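Long-range contacts in quinoline 2-oxidoreductase large subunit (PDB 1T3Q), which probably hydroxylates quinoline at carbon 2, as the molybdenum cofactor-binding large subunit of an enzyme in the xanthine dehydrogenase family: residues S17-E22 and N671-E676; I683-G688 and S744-A749. All coordinates share one frame; numbering follows the deposited sequence.

Contact 1. Residues S17-E22 and N671-E676; sequences SVLRRE and NPMIVE. With MCN (pterin cytosine dinucleotide), chain N.
The amide of Asn-671 and the side chain of Met-673 meet the loop at Ser-17 and Val-18. Asn-671 is the N-cap of a helix. Asn-671 ND2 donates to Val-18 O at 2.9 Å. This bond lies in the planes of both groups and falls on a lone pair of the carbonyl. Asn-671 OD1 accepts from Ile-674 N at 3.0 Å, with the donor above the plane of the amide C=O. These bonds, with a further one from ND2 to Gln-516 OE1, hold the amide's rotation. Ser-17 OG adds a grip on the first turn by accepting from Met-673 N at 2.9 Å. The same oxygen lies 3.5 Å from Pro-672 CD. Met-673 CB points at 17-22, with CG anti to the backbone N (chi1 -180°). A bend at chi3 (76°) places Met-673 CE 3.6 Å from Val-18 O. The Met-673 side chain crosses that of Arg-20 at about a right angle. Arg-20 CD meets Ile-674 CD1 at 4.0 Å. Arg-20 NE forms a salt bridge with Asp-23 OD1. Asn-671 N donates to O2 of the cytosine of the pterin cytosine dinucleotide at 3.1 Å, so the capped end is part of the cofactor pocket. His-103 of the small subunit packs on Arg-20 and Met-673. Helix 510-522 lies beside both segments. The contact thus joins the loop before helix 23-27 to the start of helix 672-692.

Contact 2. Residues I683-G688 and S744-A749; sequences IAQAIG and SAMISA
Met-746 is folded back to reach Gln-685 and Ala-686. Its chi1 of -98° lies away from a staggered value, and chi2 of -57° then brings SD over the backbone of the other helix. Met-746 SD comes 3.4 Å from Ala-686 N and 3.8 Å from Gln-685 CB. The Met-746 and Gln-685 side chains cross at about a right angle. On the neighbouring part of the interface Ile-683 has its CG1 beside its own backbone N. This branch touches two alanines one turn apart, with Ile-683 CG1 4.0 Å from Ala-745 CB and 4.1 Å from Ala-749 CB. The Ala-745 methyl also faces the backbone, its CB 3.5 Å from Ile-683 N. Ala-686 points its methyl at that of Ala-749. Their separation looks very short, but the Ala-749 methyl is too close to an atom of its own helix in the model, so the tightness is doubtful. Small residues at these points suit two helices whose axes approach to 8.0 Å and cross at -38°. The pair runs roughly in the same direction. Phe-660 of strand 655-665 covers Ile-683 and Ala-749. No hydrogen bond joins the two segments. The six touching residues are buried. They meet through methyl, methylene and sulfur contacts, and methyl and sulfur atoms also lie directly against the backbone of helix 683-688. Gln-685 OE1 accepts from Arg-371 NH1 of the molybdenum pocket, and Met-746 packs on the same arginine. This apolar interface thus carries a polar group, that of Gln-685, in the second shell of the molybdenum site.

In the fold
From the N terminus, the chain first passes through 17-22, in the loop before helix 23-27. Contact 1 closes 648 intervening residues when the chain returns at 671-676. The chain then runs on along helix 672-692 and opens contact 2 at 683-688. A shorter excursion of 55 residues, with little helix or strand, ends at 744-749 on helix 744-761. The two closures follow in series and neither nests nor crosses. Helix 672-692 serves both, with its start in contact 1 and a later part in contact 2. The contact centres are about 20 Å apart. Together they tie the N-terminal loop and helix 744-761 to one helix beside the cofactor.

Contact 1. Residues S17-E22 and N671-E676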
ATOM      1  N   SER B  17      -7.881  21.651 -24.178  1.00 18.71           N
ATOM      2  CA  SER B  17      -6.753  20.726 -24.114  1.00 19.04           C
ATOM      3  C   SER B  17      -5.909  20.881 -22.856  1.00 19.02           C
ATOM      4  O   SER B  17      -4.760  21.316 -22.914  1.00 19.82           O
ATOM      5  CB  SER B  17      -5.882  20.888 -25.359  1.00 17.90           C
ATOM      6  OG  SER B  17      -6.581  20.463 -26.514  1.00 16.42           O
ATOM      7  N   VAL B  18      -6.487  20.510 -21.719  1.00 17.58           N
ATOM      8  CA  VAL B  18      -5.798  20.572 -20.437  1.00 19.19           C
ATOM      9  C   VAL B  18      -4.600  19.616 -20.469  1.00 18.92           C
ATOM     10  O   VAL B  18      -4.713  18.491 -20.965  1.00 17.05           O
ATOM     11  CB  VAL B  18      -6.760  20.159 -19.284  1.00 19.88           C
ATOM     12  CG1 VAL B  18      -5.997  19.984 -17.981  1.00 19.94           C
ATOM     13  CG2 VAL B  18      -7.851  21.207 -19.125  1.00 18.63           C
ATOM     14  N   LEU B  19      -3.453  20.068 -19.966  1.00 15.40           N
ATOM     15  CA  LEU B  19      -2.262  19.222 -19.938  1.00 17.53           C
ATOM     16  C   LEU B  19      -2.505  18.064 -18.973  1.00 16.44           C
ATOM     17  O   LEU B  19      -3.114  18.241 -17.919  1.00 14.49           O
ATOM     18  CB  LEU B  19      -1.036  20.033 -19.505  1.00 19.38           C
ATOM     19  CG  LEU B  19      -0.664  21.163 -20.475  1.00 21.51           C
ATOM     20  CD1 LEU B  19       0.620  21.836 -20.014  1.00 23.11           C
ATOM     21  CD2 LEU B  19      -0.492  20.600 -21.884  1.00 21.63           C
ATOM     22  N   ARG B  20      -2.018  16.883 -19.334  1.00 18.24           N
ATOM     23  CA  ARG B  20      -2.233  15.696 -18.511  1.00 17.99           C
ATOM     24  C   ARG B  20      -1.564  15.723 -17.146  1.00 17.85           C
ATOM     25  O   ARG B  20      -0.360  15.931 -17.031  1.00 17.92           O
ATOM     26  CB  ARG B  20      -1.794  14.442 -19.277  1.00 17.06           C
ATOM     27  CG  ARG B  20      -2.412  14.322 -20.665  1.00 18.66           C
ATOM     28  CD  ARG B  20      -2.431  12.872 -21.124  1.00 18.53           C
ATOM     29  NE  ARG B  20      -1.200  12.185 -20.738  1.00 17.17           N
ATOM     30  CZ  ARG B  20      -1.052  10.868 -20.732  1.00 16.41           C
ATOM     31  NH1 ARG B  20       0.104  10.333 -20.354  1.00 14.46           N
ATOM     32  NH2 ARG B  20      -2.058  10.087 -21.106  1.00 15.40           N
ATOM     33  N   ARG B  21      -2.348  15.487 -16.101  1.00 18.95           N
ATOM     34  CA  ARG B  21      -1.791  15.485 -14.761  1.00 20.47           C
ATOM     35  C   ARG B  21      -0.909  14.262 -14.503  1.00 20.36           C
ATOM     36  O   ARG B  21      -0.026  14.303 -13.648  1.00 19.51           O
ATOM     37  CB  ARG B  21      -2.912  15.577 -13.716  1.00 23.29           C
ATOM     38  CG  ARG B  21      -4.050  14.597 -13.904  1.00 25.72           C
ATOM     39  CD  ARG B  21      -5.207  14.915 -12.956  1.00 27.31           C
ATOM     40  NE  ARG B  21      -5.767  16.249 -13.186  1.00 27.94           N
ATOM     41  CZ  ARG B  21      -6.800  16.752 -12.511  1.00 27.69           C
ATOM     42  NH1 ARG B  21      -7.243  17.973 -12.781  1.00 25.34           N
ATOM     43  NH2 ARG B  21      -7.392  16.034 -11.567  1.00 24.04           N
ATOM     44  N   GLU B  22      -1.120  13.182 -15.250  1.00 18.59           N
ATOM     45  CA  GLU B  22      -0.306  11.989 -15.040  1.00 19.46           C
ATOM     46  C   GLU B  22       1.096  12.082 -15.640  1.00 18.60           C
ATOM     47  O   GLU B  22       1.997  11.341 -15.241  1.00 17.14           O
ATOM     48  CB  GLU B  22      -1.013  10.739 -15.588  1.00 19.43           C
ATOM     49  CG  GLU B  22      -1.413  10.807 -17.047  1.00 22.22           C
ATOM     50  CD  GLU B  22      -2.856  11.253 -17.239  1.00 23.80           C
ATOM     51  OE1 GLU B  22      -3.199  12.376 -16.811  1.00 21.98           O
ATOM     52  OE2 GLU B  22      -3.651  10.476 -17.817  1.00 23.42           O
ATOM     53  N   ASN B 671     -11.038  16.626 -24.517  1.00 17.62           N
ATOM     54  CA  ASN B 671      -9.684  17.153 -24.589  1.00 18.18           C
ATOM     55  C   ASN B 671      -9.158  16.908 -26.001  1.00 18.89           C
ATOM     56  O   ASN B 671      -8.665  15.822 -26.312  1.00 18.73           O
ATOM     57  CB  ASN B 671      -8.821  16.425 -23.547  1.00 17.66           C
ATOM     58  CG  ASN B 671      -7.476  17.081 -23.333  1.00 16.51           C
ATOM     59  OD1 ASN B 671      -6.697  17.232 -24.269  1.00 16.09           O
ATOM     60  ND2 ASN B 671      -7.194  17.469 -22.088  1.00 16.38           N
ATOM     61  N   PRO B 672      -9.270  17.916 -26.885  1.00 18.77           N
ATOM     62  CA  PRO B 672      -8.805  17.795 -28.271  1.00 16.90           C
ATOM     63  C   PRO B 672      -7.387  17.242 -28.398  1.00 15.83           C
ATOM     64  O   PRO B 672      -7.116  16.422 -29.270  1.00 16.05           O
ATOM     65  CB  PRO B 672      -8.940  19.220 -28.802  1.00 17.22           C
ATOM     66  CG  PRO B 672     -10.133  19.737 -28.046  1.00 17.95           C
ATOM     67  CD  PRO B 672      -9.846  19.253 -26.640  1.00 17.34           C
ATOM     68  N   MET B 673      -6.484  17.699 -27.538  1.00 14.85           N
ATOM     69  CA  MET B 673      -5.103  17.228 -27.559  1.00 15.55           C
ATOM     70  C   MET B 673      -5.051  15.704 -27.371  1.00 13.42           C
ATOM     71  O   MET B 673      -4.388  14.988 -28.123  1.00 16.33           O
ATOM     72  CB  MET B 673      -4.309  17.899 -26.441  1.00 15.65           C
ATOM     73  CG  MET B 673      -2.847  17.477 -26.376  1.00 19.69           C
ATOM     74  SD  MET B 673      -1.983  18.239 -24.981  1.00 20.21           S
ATOM     75  CE  MET B 673      -2.629  17.225 -23.622  1.00 19.00           C
ATOM     76  N   ILE B 674      -5.749  15.220 -26.355  1.00 14.83           N
ATOM     77  CA  ILE B 674      -5.773  13.789 -26.065  1.00 13.61           C
ATOM     78  C   ILE B 674      -6.435  13.007 -27.193  1.00 13.77           C
ATOM     79  O   ILE B 674      -5.967  11.932 -27.564  1.00 14.11           O
ATOM     80  CB  ILE B 674      -6.471  13.529 -24.708  1.00 13.78           C
ATOM     81  CG1 ILE B 674      -5.510  13.917 -23.577  1.00 15.72           C
ATOM     82  CG2 ILE B 674      -6.877  12.053 -24.577  1.00 13.51           C
ATOM     83  CD1 ILE B 674      -6.124  13.917 -22.200  1.00 13.97           C
ATOM     84  N   VAL B 675      -7.513  13.553 -27.756  1.00 14.69           N
ATOM     85  CA  VAL B 675      -8.201  12.886 -28.856  1.00 13.86           C
ATOM     86  C   VAL B 675      -7.267  12.736 -30.056  1.00 14.24           C
ATOM     87  O   VAL B 675      -7.243  11.688 -30.702  1.00 13.96           O
ATOM     88  CB  VAL B 675      -9.468  13.675 -29.295  1.00 14.56           C
ATOM     89  CG1 VAL B 675     -10.033  13.092 -30.577  1.00 13.97           C
ATOM     90  CG2 VAL B 675     -10.509  13.636 -28.190  1.00 12.44           C
ATOM     91  N   GLU B 676      -6.488  13.773 -30.364  1.00 14.95           N
ATOM     92  CA  GLU B 676      -5.589  13.668 -31.503  1.00 16.05           C
ATOM     93  C   GLU B 676      -4.489  12.661 -31.215  1.00 14.80           C
ATOM     94  O   GLU B 676      -4.020  11.985 -32.123  1.00 16.15           O
ATOM     95  CB  GLU B 676      -5.001  15.034 -31.882  1.00 15.59           C
ATOM     96  CG  GLU B 676      -6.046  15.973 -32.492  1.00 16.62           C
ATOM     97  CD  GLU B 676      -5.442  17.089 -33.329  1.00 20.13           C
ATOM     98  OE1 GLU B 676      -4.197  17.194 -33.390  1.00 20.11           O
ATOM     99  OE2 GLU B 676      -6.219  17.860 -33.933  1.00 18.70           O
TER
HETATM  100  N1  MCN N4921     -11.750  11.405 -25.396  1.00 16.26           N
HETATM  101  C2  MCN N4921     -12.060  12.801 -25.306  1.00 17.71           C
HETATM  102  N3  MCN N4921     -13.276  13.129 -25.888  1.00 16.25           N
HETATM  103  C4  MCN N4921     -14.157  12.258 -26.519  1.00 15.67           C
HETATM  104  C5  MCN N4921     -13.781  10.841 -26.592  1.00 15.91           C
HETATM  105  C6  MCN N4921     -12.596  10.423 -26.034  1.00 17.25           C
HETATM  106  O2  MCN N4921     -11.292  13.581 -24.789  1.00 17.61           O
HETATM  107  N4  MCN N4921     -15.292  12.682 -27.033  1.00 13.95           N
HETATM  108  C1' MCN N4921     -10.397  10.984 -24.710  1.00 15.96           C
HETATM  109  C2D MCN N4921     -10.636  10.394 -23.246  1.00 19.06           C
HETATM  110  O2' MCN N4921      -9.508  10.753 -22.371  1.00 20.10           O
HETATM  111  C3' MCN N4921     -10.799   8.909 -23.495  1.00 20.24           C
HETATM  112  C4D MCN N4921      -9.831   8.598 -24.612  1.00 18.65           C
HETATM  113  O4D MCN N4921      -9.705   9.895 -25.385  1.00 17.65           O
HETATM  114  O3' MCN N4921     -10.474   8.161 -22.271  1.00 22.30           O
HETATM  115  C5' MCN N4921     -10.166   7.342 -25.465  1.00 17.83           C
HETATM  116  O5' MCN N4921     -11.504   7.506 -25.865  1.00 23.29           O
HETATM  117  PA  MCN N4921     -12.659   6.462 -25.604  1.00 20.98           P
HETATM  118  O1A MCN N4921     -13.561   7.089 -24.586  1.00 21.80           O
HETATM  119  O2A MCN N4921     -13.156   6.102 -26.993  1.00 24.80           O
HETATM  120  O3A MCN N4921     -12.145   5.009 -25.080  1.00 23.69           O
HETATM  121  PB  MCN N4921     -11.617   4.533 -23.645  1.00 25.09           P
HETATM  122  O1B MCN N4921     -12.568   3.490 -23.157  1.00 25.15           O
HETATM  123  O2B MCN N4921     -11.350   5.704 -22.745  1.00 25.71           O
HETATM  124  O3B MCN N4921     -10.190   3.878 -23.975  1.00 25.61           O
HETATM  125  C10 MCN N4921     -10.095   2.561 -24.454  1.00 24.40           C
HETATM  126  C9' MCN N4921      -9.766   2.678 -25.906  1.00 23.70           C
HETATM  127  C8' MCN N4921      -9.584   1.220 -26.388  1.00 24.73           C
HETATM  128  S8' MCN N4921     -11.039   0.190 -26.266  1.00 26.68           S
HETATM  129  C7' MCN N4921      -8.469   0.692 -26.899  1.00 24.68           C
HETATM  130  S7' MCN N4921      -8.274  -1.001 -27.432  1.00 23.51           S
HETATM  131  C6' MCN N4921      -7.198   1.604 -26.972  1.00 19.96           C
HETATM  132  C7  MCN N4921      -7.585   3.056 -27.069  1.00 21.70           C
HETATM  133  O9' MCN N4921      -8.464   3.424 -26.019  1.00 25.06           O
HETATM  134  N5' MCN N4921      -6.324   1.171 -25.804  1.00 19.96           N
HETATM  135  C4A MCN N4921      -5.339   2.212 -25.577  1.00 19.82           C
HETATM  136  N8' MCN N4921      -6.366   3.930 -26.979  1.00 21.01           N
HETATM  137  C4B MCN N4921      -5.294   3.499 -26.144  1.00 21.18           C
HETATM  138  N1' MCN N4921      -4.311   4.488 -25.891  1.00 20.95           N
HETATM  139  C2' MCN N4921      -3.343   4.118 -25.020  1.00 21.14           C
HETATM  140  N2' MCN N4921      -2.374   5.021 -24.756  1.00 21.33           N
HETATM  141  N3' MCN N4921      -3.320   2.890 -24.390  1.00 20.91           N
HETATM  142  C4' MCN N4921      -4.293   1.840 -24.584  1.00 21.48           C
HETATM  143  O4' MCN N4921      -4.202   0.792 -23.993  1.00 19.82           O

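Contact 2. Residues I683-G688 and S744-A749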
ATOM      1  N   ILE B 683      -3.519   5.322 -35.841  1.00 14.97           N
ATOM      2  CA  ILE B 683      -3.029   5.318 -37.214  1.00 14.67           C
ATOM      3  C   ILE B 683      -1.704   4.564 -37.334  1.00 14.02           C
ATOM      4  O   ILE B 683      -1.480   3.845 -38.309  1.00 14.37           O
ATOM      5  CB  ILE B 683      -2.863   6.765 -37.761  1.00 15.19           C
ATOM      6  CG1 ILE B 683      -4.249   7.363 -38.047  1.00 15.11           C
ATOM      7  CG2 ILE B 683      -2.012   6.752 -39.047  1.00 13.39           C
ATOM      8  CD1 ILE B 683      -4.242   8.848 -38.404  1.00 12.88           C
ATOM      9  N   ALA B 684      -0.826   4.724 -36.349  1.00 15.43           N
ATOM     10  CA  ALA B 684       0.457   4.027 -36.382  1.00 14.98           C
ATOM     11  C   ALA B 684       0.225   2.513 -36.311  1.00 14.33           C
ATOM     12  O   ALA B 684       0.827   1.745 -37.064  1.00 13.84           O
ATOM     13  CB  ALA B 684       1.344   4.486 -35.223  1.00 13.12           C
ATOM     14  N   GLN B 685      -0.650   2.083 -35.412  1.00 15.32           N
ATOM     15  CA  GLN B 685      -0.934   0.655 -35.292  1.00 16.87           C
ATOM     16  C   GLN B 685      -1.549   0.123 -36.581  1.00 15.53           C
ATOM     17  O   GLN B 685      -1.310  -1.027 -36.958  1.00 17.52           O
ATOM     18  CB  GLN B 685      -1.859   0.385 -34.098  1.00 16.94           C
ATOM     19  CG  GLN B 685      -1.146   0.506 -32.751  1.00 17.39           C
ATOM     20  CD  GLN B 685      -2.082   0.361 -31.567  1.00 15.76           C
ATOM     21  OE1 GLN B 685      -3.171   0.923 -31.560  1.00 18.94           O
ATOM     22  NE2 GLN B 685      -1.650  -0.381 -30.551  1.00 17.71           N
ATOM     23  N   ALA B 686      -2.326   0.967 -37.262  1.00 15.55           N
ATOM     24  CA  ALA B 686      -2.969   0.603 -38.526  1.00 14.88           C
ATOM     25  C   ALA B 686      -1.918   0.366 -39.607  1.00 16.17           C
ATOM     26  O   ALA B 686      -2.029  -0.558 -40.412  1.00 14.85           O
ATOM     27  CB  ALA B 686      -3.931   1.714 -38.965  1.00 14.32           C
ATOM     28  N   ILE B 687      -0.902   1.220 -39.633  1.00 15.68           N
ATOM     29  CA  ILE B 687       0.175   1.076 -40.597  1.00 15.20           C
ATOM     30  C   ILE B 687       0.928  -0.213 -40.264  1.00 14.44           C
ATOM     31  O   ILE B 687       1.385  -0.935 -41.155  1.00 14.35           O
ATOM     32  CB  ILE B 687       1.125   2.288 -40.522  1.00 15.87           C
ATOM     33  CG1 ILE B 687       0.425   3.506 -41.129  1.00 16.34           C
ATOM     34  CG2 ILE B 687       2.442   1.980 -41.234  1.00 17.83           C
ATOM     35  CD1 ILE B 687       1.117   4.836 -40.830  1.00 15.95           C
ATOM     36  N   GLY B 688       1.040  -0.497 -38.973  1.00 14.30           N
ATOM     37  CA  GLY B 688       1.713  -1.710 -38.546  1.00 16.55           C
ATOM     38  C   GLY B 688       0.960  -2.924 -39.071  1.00 16.54           C
ATOM     39  O   GLY B 688       1.530  -3.768 -39.761  1.00 17.75           O
ATOM     40  N   SER B 744     -11.366   4.225 -33.184  1.00 19.61           N
ATOM     41  CA  SER B 744     -11.607   4.772 -34.519  1.00 17.82           C
ATOM     42  C   SER B 744     -10.549   4.544 -35.595  1.00 18.68           C
ATOM     43  O   SER B 744     -10.857   4.001 -36.657  1.00 17.12           O
ATOM     44  CB  SER B 744     -11.925   6.272 -34.430  1.00 18.94           C
ATOM     45  OG  SER B 744     -10.810   7.018 -33.967  1.00 20.38           O
ATOM     46  N   ALA B 745      -9.309   4.948 -35.334  1.00 17.25           N
ATOM     47  CA  ALA B 745      -8.255   4.802 -36.325  1.00 17.56           C
ATOM     48  C   ALA B 745      -7.914   3.354 -36.672  1.00 16.88           C
ATOM     49  O   ALA B 745      -7.513   3.072 -37.796  1.00 16.89           O
ATOM     50  CB  ALA B 745      -6.998   5.541 -35.863  1.00 18.79           C
ATOM     51  N   MET B 746      -8.054   2.440 -35.717  1.00 17.42           N
ATOM     52  CA  MET B 746      -7.737   1.039 -35.998  1.00 18.20           C
ATOM     53  C   MET B 746      -8.890   0.322 -36.682  1.00 19.60           C
ATOM     54  O   MET B 746      -8.760  -0.824 -37.118  1.00 17.86           O
ATOM     55  CB  MET B 746      -7.327   0.296 -34.722  1.00 18.93           C
ATOM     56  CG  MET B 746      -5.806   0.183 -34.554  1.00 18.81           C
ATOM     57  SD  MET B 746      -4.990  -0.629 -35.970  1.00 17.88           S
ATOM     58  CE  MET B 746      -5.453  -2.347 -35.663  1.00 21.71           C
ATOM     59  N   ILE B 747     -10.026   0.996 -36.776  1.00 19.15           N
ATOM     60  CA  ILE B 747     -11.164   0.410 -37.466  1.00 19.66           C
ATOM     61  C   ILE B 747     -11.039   0.816 -38.929  1.00 18.88           C
ATOM     62  O   ILE B 747     -11.132  -0.011 -39.829  1.00 19.92           O
ATOM     63  CB  ILE B 747     -12.514   0.968 -36.941  1.00 19.17           C
ATOM     64  CG1 ILE B 747     -12.791   0.450 -35.529  1.00 18.68           C
ATOM     65  CG2 ILE B 747     -13.645   0.590 -37.893  1.00 20.68           C
ATOM     66  CD1 ILE B 747     -14.014   1.072 -34.893  1.00 19.28           C
ATOM     67  N   SER B 748     -10.779   2.104 -39.138  1.00 18.65           N
ATOM     68  CA  SER B 748     -10.712   2.698 -40.468  1.00 17.24           C
ATOM     69  C   SER B 748      -9.355   2.928 -41.141  1.00 17.15           C
ATOM     70  O   SER B 748      -9.216   2.684 -42.335  1.00 15.88           O
ATOM     71  CB  SER B 748     -11.491   4.018 -40.431  1.00 18.39           C
ATOM     72  OG  SER B 748     -11.383   4.741 -41.642  1.00 18.86           O
ATOM     73  N   ALA B 749      -8.359   3.407 -40.405  1.00 18.12           N
ATOM     74  CA  ALA B 749      -7.061   3.656 -41.031  1.00 17.88           C
ATOM     75  C   ALA B 749      -6.469   2.441 -41.764  1.00 15.25           C
ATOM     76  O   ALA B 749      -5.842   2.592 -42.809  1.00 13.81           O
ATOM     77  CB  ALA B 749      -6.065   4.194 -39.996  1.00 18.33           C
TER